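Local coordinates for YesW protein (Bacillus subtilis, PDB 2ZUX) that cleaves type I rhamnogalacturonan of plant cell walls internally by eliminative lysis, as a calcium- or manganese-requiring endolyase of polysaccharide lyase family 11, at the alpha-L-rhamnopyranose site and the calcium ion site. Coordinates in Å, arbitrary orientation; residue numbers count along the deposited sequence, not the author numbering.

Site 1: the alpha-L-rhamnopyranose site. Residues 170, 201, 203, 209, 213-214. With RAM (alpha-L-rhamnopyranose), chain B.
Lys170 and Lys203 come at this alpha-L-rhamnopyranose from opposite ends, Lys170 with its ammonium tip and Lys203 with the flank of its chain. CG of Lys170 sits in the crowded position between backbone N and carbonyl carbon (chi1 65°), and the chain bends at chi3 and chi4, so that NZ turns back to hydrogen-bond the 2-hydroxyl, 2.9 Å from RAM O2. The same fold closes a loop round water 1, which is held by both the backbone N and NZ of Lys170 and passes the contact on to the sugar's 3-hydroxyl. Lys203, its CG anti to the backbone N (chi1 -170°), lies alongside the 4-hydroxyl, with CE 3.5 Å from RAM O4. Val209 brings CG2, and Ala213 its methyl CB, towards the anomeric oxygen O1, while Asn214 turns OD1 towards the same end. The site is a loop-built pocket on the family 11 lyase, apparently one of the rhamnose sites far from the active site, which possibly serve as a carbohydrate-binding region. Water 2 joins Gly201 O to both O3 and O4, and the 3-hydroxyl is also gripped directly: RAM O3 donates to Gly201 O at 2.6 Å, in the carbonyl plane on a lone pair.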
loop_
_atom_site.group_PDB
_atom_site.type_symbol
_atom_site.label_atom_id
_atom_site.label_comp_id
_atom_site.label_asym_id
_atom_site.label_seq_id
_atom_site.Cartn_x
_atom_site.Cartn_y
_atom_site.Cartn_z
ATOM N N LYS A 170 -17.374 14.569 -12.852
ATOM C CA LYS A 170 -18.586 13.768 -13.027
ATOM C C LYS A 170 -18.399 12.498 -13.853
ATOM O O LYS A 170 -19.245 11.602 -13.790
ATOM C CB LYS A 170 -19.691 14.620 -13.656
ATOM C CG LYS A 170 -19.382 15.077 -15.078
ATOM C CD LYS A 170 -20.527 15.863 -15.707
ATOM C CE LYS A 170 -20.852 17.136 -14.938
ATOM N NZ LYS A 170 -19.747 18.130 -15.000
ATOM N N GLY A 201 -13.523 16.660 -17.936
ATOM C CA GLY A 201 -14.069 17.272 -16.742
ATOM C C GLY A 201 -13.226 17.100 -15.495
ATOM O O GLY A 201 -13.494 17.741 -14.494
ATOM N N LYS A 203 -10.479 18.017 -13.093
ATOM C CA LYS A 203 -9.858 19.315 -12.852
ATOM C C LYS A 203 -8.568 19.115 -12.060
ATOM O O LYS A 203 -8.583 18.525 -10.969
ATOM C CB LYS A 203 -10.836 20.219 -12.099
ATOM C CG LYS A 203 -10.395 21.674 -11.985
ATOM C CD LYS A 203 -11.552 22.611 -11.613
ATOM C CE LYS A 203 -12.191 22.248 -10.277
ATOM N NZ LYS A 203 -11.298 22.465 -9.100
ATOM N N VAL A 209 -9.208 22.239 -16.339
ATOM C CA VAL A 209 -10.045 21.092 -16.657
ATOM C C VAL A 209 -9.478 20.347 -17.873
ATOM O O VAL A 209 -9.088 20.959 -18.874
ATOM C CB VAL A 209 -11.515 21.524 -16.867
ATOM C CG1 VAL A 209 -12.391 20.322 -17.139
ATOM C CG2 VAL A 209 -12.035 22.274 -15.643
ATOM N N ALA A 213 -14.498 20.016 -21.329
ATOM C CA ALA A 213 -14.804 20.435 -19.963
ATOM C C ALA A 213 -16.205 20.072 -19.478
ATOM O O ALA A 213 -16.369 19.627 -18.338
ATOM C CB ALA A 213 -14.546 21.923 -19.789
ATOM N N ASN A 214 -17.196 20.227 -20.354
ATOM C CA ASN A 214 -18.598 20.118 -19.968
ATOM C C ASN A 214 -19.273 18.808 -20.364
ATOM O O ASN A 214 -20.459 18.612 -20.089
ATOM C CB ASN A 214 -19.377 21.293 -20.558
ATOM C CG ASN A 214 -18.728 22.624 -20.248
ATOM O OD1 ASN A 214 -18.469 22.946 -19.088
ATOM N ND2 ASN A 214 -18.441 23.394 -21.290
HETATM C C1 RAM B . -16.876 22.454 -15.483
HETATM C C2 RAM B . -16.882 20.935 -15.320
HETATM C C3 RAM B . -15.717 20.498 -14.431
HETATM C C4 RAM B . -15.763 21.239 -13.098
HETATM C C5 RAM B . -15.807 22.750 -13.347
HETATM C C6 RAM B . -15.959 23.544 -12.052
HETATM O O1 RAM B . -15.744 22.856 -16.228
HETATM O O2 RAM B . -18.113 20.539 -14.751
HETATM O O3 RAM B . -15.739 19.106 -14.207
HETATM O O4 RAM B . -14.618 20.894 -12.350
HETATM O O5 RAM B . -16.884 23.090 -14.211
HETATM O O HOH W 1 -17.697 17.444 -13.185
HETATM O O HOH W 2 -13.959 18.294 -11.666
#

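Site 2: the alpha-L-rhamnopyranose site. Residues 113, 115, 135, 494-498, 518, 558. With RAM (alpha-L-rhamnopyranose), chain C; RAM (alpha-L-rhamnopyranose), chain D.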
loop_
_atom_site.group_PDB
_atom_site.type_symbol
_atom_site.label_atom_id
_atom_site.label_comp_id
_atom_site.label_asym_id
_atom_site.label_seq_id
_atom_site.Cartn_x
_atom_site.Cartn_y
_atom_site.Cartn_z
ATOM N N SER A 113 -15.885 11.686 3.481
ATOM C CA SER A 113 -15.025 11.176 4.534
ATOM C C SER A 113 -13.653 10.864 3.948
ATOM O O SER A 113 -13.521 10.511 2.757
ATOM C CB SER A 113 -15.628 9.940 5.197
ATOM O OG SER A 113 -15.805 8.889 4.261
ATOM N N ASN A 115 -10.517 8.781 3.101
ATOM C CA ASN A 115 -10.524 7.369 2.737
ATOM C C ASN A 115 -9.075 6.903 2.516
ATOM O O ASN A 115 -8.196 7.267 3.305
ATOM C CB ASN A 115 -11.464 7.172 1.535
ATOM C CG ASN A 115 -11.910 5.729 1.349
ATOM O OD1 ASN A 115 -12.873 5.249 1.988
ATOM N ND2 ASN A 115 -11.267 5.049 0.431
ATOM N N ASP A 135 -13.946 10.167 -0.083
ATOM C CA ASP A 135 -15.031 9.322 -0.576
ATOM C C ASP A 135 -16.371 9.963 -0.263
ATOM O O ASP A 135 -16.656 10.275 0.900
ATOM C CB ASP A 135 -14.967 7.929 0.055
ATOM C CG ASP A 135 -15.789 6.915 -0.704
ATOM O OD1 ASP A 135 -15.565 6.752 -1.926
ATOM O OD2 ASP A 135 -16.637 6.265 -0.069
ATOM N N ASN A 494 -11.851 2.716 7.554
ATOM C CA ASN A 494 -12.600 3.060 6.343
ATOM C C ASN A 494 -13.166 1.826 5.651
ATOM O O ASN A 494 -12.825 0.687 5.982
ATOM C CB ASN A 494 -11.699 3.791 5.318
ATOM C CG ASN A 494 -10.870 4.914 5.915
ATOM O OD1 ASN A 494 -9.728 5.141 5.501
ATOM N ND2 ASN A 494 -11.429 5.622 6.875
ATOM N N ASN A 495 -14.005 2.073 4.656
ATOM C CA ASN A 495 -14.440 1.050 3.705
ATOM C C ASN A 495 -15.339 -0.014 4.310
ATOM O O ASN A 495 -15.249 -1.193 3.975
ATOM C CB ASN A 495 -13.246 0.450 2.935
ATOM C CG ASN A 495 -12.463 1.502 2.175
ATOM O OD1 ASN A 495 -11.216 1.529 2.210
ATOM N ND2 ASN A 495 -13.169 2.364 1.480
ATOM N N GLY A 496 -16.230 0.422 5.197
ATOM C CA GLY A 496 -17.284 -0.450 5.702
ATOM C C GLY A 496 -16.708 -1.687 6.355
ATOM O O GLY A 496 -15.848 -1.599 7.224
ATOM N N THR A 497 -17.171 -2.850 5.916
ATOM C CA THR A 497 -16.741 -4.098 6.533
ATOM C C THR A 497 -15.251 -4.382 6.319
ATOM O O THR A 497 -14.660 -5.165 7.057
ATOM C CB THR A 497 -17.561 -5.303 6.035
ATOM O OG1 THR A 497 -17.362 -5.481 4.628
ATOM C CG2 THR A 497 -19.052 -5.104 6.329
ATOM N N LYS A 498 -14.638 -3.751 5.317
ATOM C CA LYS A 498 -13.199 -3.930 5.112
ATOM C C LYS A 498 -12.376 -3.337 6.253
ATOM O O LYS A 498 -11.299 -3.851 6.570
ATOM C CB LYS A 498 -12.754 -3.366 3.763
ATOM C CG LYS A 498 -13.441 -4.013 2.563
ATOM C CD LYS A 498 -13.082 -5.500 2.401
ATOM C CE LYS A 498 -13.889 -6.121 1.284
ATOM N NZ LYS A 498 -13.557 -7.571 1.137
ATOM N N ARG A 518 -8.091 8.261 9.980
ATOM C CA ARG A 518 -8.858 9.499 10.072
ATOM C C ARG A 518 -9.534 9.600 11.436
ATOM O O ARG A 518 -9.769 8.587 12.103
ATOM C CB ARG A 518 -9.929 9.542 8.984
ATOM C CG ARG A 518 -10.950 8.428 9.082
ATOM C CD ARG A 518 -12.132 8.680 8.177
ATOM N NE ARG A 518 -13.033 7.535 8.166
ATOM C CZ ARG A 518 -14.172 7.471 8.845
ATOM N NH1 ARG A 518 -14.552 8.496 9.601
ATOM N NH2 ARG A 518 -14.929 6.382 8.767
ATOM N N TYR A 558 -9.610 -3.578 -2.876
ATOM C CA TYR A 558 -9.648 -4.037 -1.491
ATOM C C TYR A 558 -8.256 -4.092 -0.883
ATOM O O TYR A 558 -7.530 -5.082 -1.011
ATOM C CB TYR A 558 -10.382 -5.371 -1.362
ATOM C CG TYR A 558 -11.867 -5.308 -1.708
ATOM C CD1 TYR A 558 -12.557 -4.093 -1.773
ATOM C CD2 TYR A 558 -12.582 -6.477 -1.961
ATOM C CE1 TYR A 558 -13.924 -4.059 -2.084
ATOM C CE2 TYR A 558 -13.943 -6.442 -2.274
ATOM C CZ TYR A 558 -14.596 -5.221 -2.343
ATOM O OH TYR A 558 -15.935 -5.139 -2.652
HETATM C C1 RAM C . -16.626 -1.409 -0.044
HETATM C C2 RAM C . -16.608 -2.897 0.301
HETATM C C3 RAM C . -17.051 -3.135 1.749
HETATM C C4 RAM C . -18.396 -2.460 2.032
HETATM C C5 RAM C . -18.328 -0.982 1.640
HETATM C C6 RAM C . -19.697 -0.330 1.788
HETATM O O1 RAM C . -15.563 -0.747 0.603
HETATM O O2 RAM C . -17.472 -3.558 -0.601
HETATM O O3 RAM C . -17.137 -4.519 2.027
HETATM O O4 RAM C . -18.741 -2.629 3.396
HETATM O O5 RAM C . -17.874 -0.822 0.297
HETATM C C1 RAM D . -18.721 2.809 3.433
HETATM C C2 RAM D . -17.828 3.552 2.424
HETATM C C3 RAM D . -16.897 4.583 3.069
HETATM C C4 RAM D . -16.261 4.001 4.324
HETATM C C5 RAM D . -17.385 3.662 5.296
HETATM C C6 RAM D . -16.842 3.153 6.621
HETATM O O1 RAM D . -19.981 3.436 3.516
HETATM O O2 RAM D . -17.075 2.609 1.691
HETATM O O3 RAM D . -15.913 5.005 2.150
HETATM O O4 RAM D . -15.278 4.840 4.911
HETATM O O5 RAM D . -18.188 2.632 4.741
HETATM O O HOH W 3 -13.903 6.987 4.179
HETATM O O HOH W 4 -17.064 -2.459 -3.356
#
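The 3-hydroxyl of the poorly ordered rhamnose of chain D is gripped by two side chains of this family 11 polysaccharide lyase, in the substrate-binding cleft of the beta-propeller. Asp135 OD2 lies 2.7 Å from RAM O3 and Asn115 OD1 3.1 Å from the same oxygen, so the one hydroxyl hydrogen would have to be shared between these acceptors or alternate between them. Both are met from above their planes, by 44° at the carboxylate and 34° at the amide. Asp135 and Asn115 reach the sugar with CG anti to the backbone N (chi1 -163° for Asp135). Water 3 ties Ser113 OG and Asn115 OD1 to the 4-hydroxyl, which also accepts from the backbone, with Asn495 N 3.1 Å from RAM O4. The chain C rhamnose rests on the 3-10 helix 496-498, where Thr497 N meets its O4 at 3.0 Å. Thr497 OG1, set in the crowded position, accepts from the 3-hydroxyl, 2.8 Å from RAM O3. At the neighbouring 2-hydroxyl, Tyr558 comes tip first, its phenol OH accepting at 3.0 Å from RAM O2, while water 4 lies at the ring edge and joins the same two oxygens. Lys498 lies across one face of the Tyr558 ring, its CE 3.4 Å above the plane over the centre.

Site 3: the calcium ion site. Residues 332-340, 349-350. With CA (calcium ion), chain E; CA (calcium ion), chain F.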
loop_
_atom_site.group_PDB
_atom_site.type_symbol
_atom_site.label_atom_id
_atom_site.label_comp_id
_atom_site.label_asym_id
_atom_site.label_seq_id
_atom_site.Cartn_x
_atom_site.Cartn_y
_atom_site.Cartn_z
ATOM N N ASP A 332 9.884 -9.388 -7.674
ATOM C CA ASP A 332 10.772 -10.183 -8.509
ATOM C C ASP A 332 10.703 -11.611 -7.985
ATOM O O ASP A 332 11.304 -11.938 -6.959
ATOM C CB ASP A 332 12.200 -9.642 -8.448
ATOM C CG ASP A 332 13.187 -10.515 -9.206
ATOM O OD1 ASP A 332 12.759 -11.334 -10.042
ATOM O OD2 ASP A 332 14.403 -10.380 -8.958
ATOM N N VAL A 333 9.945 -12.453 -8.678
ATOM C CA VAL A 333 9.703 -13.819 -8.220
ATOM C C VAL A 333 10.660 -14.825 -8.848
ATOM O O VAL A 333 10.866 -15.897 -8.299
ATOM C CB VAL A 333 8.239 -14.279 -8.485
ATOM C CG1 VAL A 333 7.242 -13.345 -7.799
ATOM C CG2 VAL A 333 7.948 -14.412 -9.993
ATOM N N ASP A 334 11.231 -14.478 -9.999
ATOM C CA ASP A 334 12.051 -15.432 -10.760
ATOM C C ASP A 334 13.553 -15.160 -10.672
ATOM O O ASP A 334 14.352 -15.873 -11.285
ATOM C CB ASP A 334 11.564 -15.541 -12.220
ATOM C CG ASP A 334 11.611 -14.220 -12.961
ATOM O OD1 ASP A 334 12.225 -13.269 -12.438
ATOM O OD2 ASP A 334 11.033 -14.122 -14.069
ATOM N N GLY A 335 13.930 -14.124 -9.925
ATOM C CA GLY A 335 15.330 -13.839 -9.622
ATOM C C GLY A 335 16.130 -13.083 -10.673
ATOM O O GLY A 335 17.358 -12.986 -10.555
ATOM N N ASP A 336 15.457 -12.542 -11.689
ATOM C CA ASP A 336 16.150 -11.808 -12.762
ATOM C C ASP A 336 16.329 -10.304 -12.469
ATOM O O ASP A 336 16.828 -9.558 -13.320
ATOM C CB ASP A 336 15.473 -12.048 -14.131
ATOM C CG ASP A 336 14.045 -11.522 -14.197
ATOM O OD1 ASP A 336 13.623 -10.814 -13.260
ATOM O OD2 ASP A 336 13.323 -11.833 -15.174
ATOM N N GLY A 337 15.916 -9.865 -11.277
ATOM C CA GLY A 337 16.017 -8.457 -10.869
ATOM C C GLY A 337 14.832 -7.599 -11.294
ATOM O O GLY A 337 14.653 -6.478 -10.814
ATOM N N LYS A 338 14.025 -8.146 -12.198
ATOM C CA LYS A 338 12.889 -7.450 -12.786
ATOM C C LYS A 338 11.599 -7.904 -12.110
ATOM O O LYS A 338 11.458 -9.070 -11.744
ATOM C CB LYS A 338 12.833 -7.742 -14.280
ATOM C CG LYS A 338 14.130 -7.391 -14.999
ATOM C CD LYS A 338 14.069 -7.734 -16.470
ATOM C CE LYS A 338 15.380 -7.375 -17.165
ATOM N NZ LYS A 338 16.509 -8.236 -16.708
ATOM N N ASP A 339 10.660 -6.981 -11.938
ATOM C CA ASP A 339 9.402 -7.300 -11.260
ATOM C C ASP A 339 8.394 -8.006 -12.145
ATOM O O ASP A 339 8.199 -7.654 -13.305
ATOM C CB ASP A 339 8.765 -6.034 -10.678
ATOM C CG ASP A 339 9.503 -5.512 -9.470
ATOM O OD1 ASP A 339 10.112 -6.325 -8.737
ATOM O OD2 ASP A 339 9.482 -4.287 -9.258
ATOM N N GLU A 340 7.762 -9.008 -11.549
ATOM C CA GLU A 340 6.607 -9.667 -12.108
ATOM C C GLU A 340 5.363 -9.212 -11.346
ATOM O O GLU A 340 5.455 -8.574 -10.281
ATOM C CB GLU A 340 6.793 -11.181 -12.015
ATOM C CG GLU A 340 7.814 -11.747 -13.032
ATOM C CD GLU A 340 9.273 -11.483 -12.644
ATOM O OE1 GLU A 340 9.639 -11.655 -11.456
ATOM O OE2 GLU A 340 10.082 -11.098 -13.536
ATOM N N ASP A 349 4.667 -11.793 -16.515
ATOM C CA ASP A 349 6.104 -11.537 -16.531
ATOM C C ASP A 349 6.406 -10.063 -16.766
ATOM O O ASP A 349 5.523 -9.286 -17.141
ATOM C CB ASP A 349 6.751 -12.413 -17.610
ATOM C CG ASP A 349 8.176 -12.806 -17.288
ATOM O OD1 ASP A 349 8.757 -12.354 -16.277
ATOM O OD2 ASP A 349 8.721 -13.608 -18.078
ATOM N N HIS A 350 7.673 -9.694 -16.571
ATOM C CA HIS A 350 8.102 -8.304 -16.671
ATOM C C HIS A 350 7.916 -7.720 -18.075
ATOM O O HIS A 350 7.907 -6.505 -18.245
ATOM C CB HIS A 350 9.569 -8.191 -16.252
ATOM C CG HIS A 350 10.519 -8.822 -17.219
ATOM N ND1 HIS A 350 10.983 -10.113 -17.082
ATOM C CD2 HIS A 350 11.074 -8.339 -18.355
ATOM C CE1 HIS A 350 11.795 -10.393 -18.088
ATOM N NE2 HIS A 350 11.861 -9.336 -18.877
HETATM CA CA CA E . 10.957 -12.133 -15.468
HETATM CA CA CA F . 11.853 -11.190 -12.133
#
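Two calcium ions 3.6 Å apart share three carboxylates in an Asp-rich DxDxDGxxE-type loop that resembles the EF-hand calcium loop. The seen ligands of the chain F ion form a distorted six-coordinate set: Asp332, Asp334 and Asp336 each give OD1, Lys338 its carbonyl O, and Glu340 both carboxylate oxygens. Around the chain E ion the seen ligands are near square pyramidal, with Asp349 OD1 and His350 ND1 added to the bridging carboxylates. Asp334 and Asp336 span the pair, OD1 to the chain F ion and OD2 to the chain E ion; both hold CG in the crowded position (chi1 59° and 64°). Glu340 bridges differently, through one oxygen, OE2 lying 2.3 Å from the chain F ion and 2.4 Å from the chain E ion, its chain bent at chi2 (76°). The imidazole of His350 points its edge at the metal, which lies in the ring plane 2.6 Å from ND1, and Lys338 CD covers one ring face 3.5 Å above its centre. Backbone amides form the second shell. Val333 N donates to Glu340 OE1 at 2.9 Å, nearly along the C-O axis, and Gly337 N to Asp332 OD2 at 2.8 Å from above the carboxylate plane. Lys338 N likewise meets Asp336 OD1 at 2.9 Å, also from above.

The three sites belong to one monomeric chain and share no residues. Between C-alpha centres, site 1 lies about 26 Å from site 2 and about 39 Å from site 3, while sites 2 and 3 are about 32 Å apart. Site 2 draws on strands 112-120 and 129-136 as well as the distant 3-10 helix 496-498, so it joins early and late parts of the sequence around the cleft; site 1 is built from loops further along the same early region. Site 3, leading into strand 340-343, contacts neither sugar site, so its calcium pair may stabilise the fold rather than touch substrate.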